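Local coordinates for flavin-nucleotide-binding protein (Mycobacterium smegmatis, PDB 4YBN) that binds FAD and heme b in a split beta-barrel flavoprotein fold and probably acts as an oxidoreductase, at residues A[135-140]-A[207-212]. Numbering follows the deposited sequence.
Sequences TAELRA and LPPSVR
The carboxylate of E137 presents its outer edge, both oxygens together, to S210, while the two prolines before that serine lie on one face. CB of P208 rests 3.2 Å from OE1 of E137, and CD of P209 comes equally close, 3.2 Å, to OE2 of E137. At the edge, N of S210 donates to the syn lone pair of OE2 of E137, 2.9 Å away, with an N-H...O angle of 155°. The hydroxyl OG of S210 donates to OE1 of E137 at 2.7 Å, also from the syn side but 30° out of the carboxylate plane, displaced toward the face opposite the prolines. Within 207-212, the guanidinium of R212 has CA of P209 over the centre of one face, 3.6 Å above its plane. The serine can offer both donors at once because its first torsion (65°) sets OG between the backbone N and the carbonyl carbon, and the glutamate reaches them through an extended chain beyond CG.

Here a side chain from the short helix 134-137 meets the start of another, 209-212, whose N-cap position is P208. Since P209 has no N-H, S210 supplies the first amide of that helix. R134 forms a salt bridge with OE1, and W182 of the second subunit packs on P208, so the contact borders the dimer interface.

The contact is thus a worked example of an anion bound at a helix N-terminus: two donors from one serine hold the carboxylate in a two-point grip that limits its rotation, while R134 and the helix end would probably favour its ionised form.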
ATOM      1  N   THR A 135      -1.186   8.618 -23.819  1.00 32.12           N
ATOM      2  CA  THR A 135      -0.510   8.026 -24.946  1.00 32.53           C
ATOM      3  C   THR A 135      -0.796   8.848 -26.201  1.00 29.06           C
ATOM      4  O   THR A 135       0.073   9.009 -27.030  1.00 26.91           O
ATOM      5  CB  THR A 135      -0.933   6.558 -25.121  1.00 37.23           C
ATOM      6  OG1 THR A 135      -0.294   5.768 -24.102  1.00 42.78           O
ATOM      7  CG2 THR A 135      -0.529   6.008 -26.425  1.00 38.52           C
ATOM      8  N   ALA A 136      -2.007   9.349 -26.341  1.00 28.84           N
ATOM      9  CA  ALA A 136      -2.353  10.042 -27.566  1.00 33.48           C
ATOM     10  C   ALA A 136      -1.588  11.352 -27.617  1.00 35.25           C
ATOM     11  O   ALA A 136      -1.425  11.898 -28.679  1.00 37.39           O
ATOM     12  CB  ALA A 136      -3.850  10.294 -27.607  1.00 36.95           C
ATOM     13  N   GLU A 137      -1.129  11.868 -26.477  1.00 31.96           N
ATOM     14  CA  GLU A 137      -0.345  13.133 -26.446  1.00 33.04           C
ATOM     15  C   GLU A 137       1.158  13.001 -26.665  1.00 34.65           C
ATOM     16  O   GLU A 137       1.829  13.976 -26.889  1.00 34.22           O
ATOM     17  CB  GLU A 137      -0.580  13.892 -25.141  1.00 32.51           C
ATOM     18  CG  GLU A 137      -2.075  14.224 -24.844  1.00 34.58           C
ATOM     19  CD  GLU A 137      -2.372  14.565 -23.375  1.00 36.51           C
ATOM     20  OE1 GLU A 137      -1.429  14.467 -22.534  1.00 30.15           O
ATOM     21  OE2 GLU A 137      -3.555  14.905 -23.067  1.00 35.40           O
ATOM     22  N   LEU A 138       1.708  11.805 -26.542  1.00 33.79           N
ATOM     23  CA  LEU A 138       3.127  11.628 -26.599  1.00 33.28           C
ATOM     24  C   LEU A 138       3.550  11.011 -27.949  1.00 31.40           C
ATOM     25  O   LEU A 138       2.806  10.281 -28.581  1.00 30.00           O
ATOM     26  CB  LEU A 138       3.554  10.641 -25.504  1.00 33.44           C
ATOM     27  CG  LEU A 138       3.196  10.889 -24.059  1.00 36.32           C
ATOM     28  CD1 LEU A 138       3.237   9.616 -23.256  1.00 38.02           C
ATOM     29  CD2 LEU A 138       4.194  11.836 -23.467  1.00 37.01           C
ATOM     30  N   ARG A 139       4.777  11.256 -28.328  1.00 29.92           N
ATOM     31  CA  ARG A 139       5.465  10.420 -29.317  1.00 30.90           C
ATOM     32  C   ARG A 139       5.460   8.920 -28.963  1.00 29.31           C
ATOM     33  O   ARG A 139       5.370   8.530 -27.785  1.00 24.33           O
ATOM     34  CB  ARG A 139       6.919  10.839 -29.496  1.00 27.75           C
ATOM     35  CG  ARG A 139       7.890  10.521 -28.385  1.00 28.47           C
ATOM     36  CD  ARG A 139       9.324  10.743 -28.822  1.00 27.46           C
ATOM     37  NE  ARG A 139      10.306  10.622 -27.725  1.00 29.80           N
ATOM     38  CZ  ARG A 139      10.658   9.477 -27.120  1.00 27.72           C
ATOM     39  NH1 ARG A 139      10.110   8.320 -27.426  1.00 27.53           N
ATOM     40  NH2 ARG A 139      11.503   9.502 -26.118  1.00 30.12           N
ATOM     41  N   ALA A 140       5.518   8.106 -30.012  1.00 29.43           N
ATOM     42  CA  ALA A 140       5.714   6.662 -29.913  1.00 29.16           C
ATOM     43  C   ALA A 140       7.026   6.413 -29.202  1.00 30.56           C
ATOM     44  O   ALA A 140       8.004   7.121 -29.402  1.00 28.43           O
ATOM     45  CB  ALA A 140       5.785   6.037 -31.302  1.00 27.87           C
ATOM     46  N   LEU A 207      -1.175  22.895 -19.377  1.00 24.44           N
ATOM     47  CA  LEU A 207      -1.299  21.509 -18.924  1.00 26.71           C
ATOM     48  C   LEU A 207      -1.949  20.734 -20.023  1.00 28.61           C
ATOM     49  O   LEU A 207      -2.919  21.186 -20.547  1.00 27.53           O
ATOM     50  CB  LEU A 207      -2.187  21.382 -17.746  1.00 28.37           C
ATOM     51  CG  LEU A 207      -1.776  21.857 -16.396  1.00 29.10           C
ATOM     52  CD1 LEU A 207      -2.962  21.653 -15.477  1.00 29.82           C
ATOM     53  CD2 LEU A 207      -0.529  21.122 -15.917  1.00 26.15           C
ATOM     54  N   PRO A 208      -1.462  19.516 -20.292  1.00 26.93           N
ATOM     55  CA  PRO A 208      -2.125  18.666 -21.223  1.00 26.97           C
ATOM     56  C   PRO A 208      -3.449  18.152 -20.717  1.00 26.52           C
ATOM     57  O   PRO A 208      -3.700  18.111 -19.513  1.00 23.59           O
ATOM     58  CB  PRO A 208      -1.147  17.497 -21.437  1.00 31.26           C
ATOM     59  CG  PRO A 208       0.072  17.754 -20.673  1.00 29.34           C
ATOM     60  CD  PRO A 208      -0.184  18.966 -19.785  1.00 28.76           C
ATOM     61  N   PRO A 209      -4.369  17.805 -21.636  1.00 29.62           N
ATOM     62  CA  PRO A 209      -5.707  17.438 -21.152  1.00 30.38           C
ATOM     63  C   PRO A 209      -5.688  16.283 -20.222  1.00 31.92           C
ATOM     64  O   PRO A 209      -6.413  16.278 -19.243  1.00 31.59           O
ATOM     65  CB  PRO A 209      -6.444  17.037 -22.440  1.00 32.91           C
ATOM     66  CG  PRO A 209      -5.812  17.915 -23.450  1.00 32.51           C
ATOM     67  CD  PRO A 209      -4.343  17.957 -23.102  1.00 30.09           C
ATOM     68  N   SER A 210      -4.815  15.318 -20.492  1.00 27.60           N
ATOM     69  CA  SER A 210      -4.721  14.159 -19.643  1.00 28.71           C
ATOM     70  C   SER A 210      -4.351  14.542 -18.241  1.00 27.88           C
ATOM     71  O   SER A 210      -4.834  13.953 -17.279  1.00 27.74           O
ATOM     72  CB  SER A 210      -3.678  13.180 -20.171  1.00 26.18           C
ATOM     73  OG  SER A 210      -2.358  13.687 -20.145  1.00 28.18           O
ATOM     74  N   VAL A 211      -3.498  15.544 -18.108  1.00 25.53           N
ATOM     75  CA  VAL A 211      -3.072  15.888 -16.788  1.00 23.53           C
ATOM     76  C   VAL A 211      -4.171  16.711 -16.135  1.00 28.45           C
ATOM     77  O   VAL A 211      -4.323  16.655 -14.925  1.00 27.15           O
ATOM     78  CB  VAL A 211      -1.799  16.691 -16.802  1.00 23.64           C
ATOM     79  CG1 VAL A 211      -1.467  17.240 -15.425  1.00 21.50           C
ATOM     80  CG2 VAL A 211      -0.671  15.832 -17.288  1.00 23.58           C
ATOM     81  N   ARG A 212      -4.963  17.442 -16.919  1.00 27.63           N
ATOM     82  CA  ARG A 212      -6.090  18.205 -16.371  1.00 31.36           C
ATOM     83  C   ARG A 212      -7.103  17.295 -15.715  1.00 33.45           C
ATOM     84  O   ARG A 212      -7.670  17.640 -14.683  1.00 35.14           O
ATOM     85  CB  ARG A 212      -6.788  19.039 -17.462  1.00 35.61           C
ATOM     86  CG  ARG A 212      -5.834  19.949 -18.191  1.00 37.66           C
ATOM     87  CD  ARG A 212      -6.509  21.092 -18.924  1.00 41.81           C
ATOM     88  NE  ARG A 212      -7.448  20.607 -19.928  1.00 43.81           N
ATOM     89  CZ  ARG A 212      -7.273  20.740 -21.235  1.00 50.43           C
ATOM     90  NH1 ARG A 212      -6.182  21.335 -21.714  1.00 52.50           N
ATOM     91  NH2 ARG A 212      -8.183  20.258 -22.073  1.00 52.12           N
TER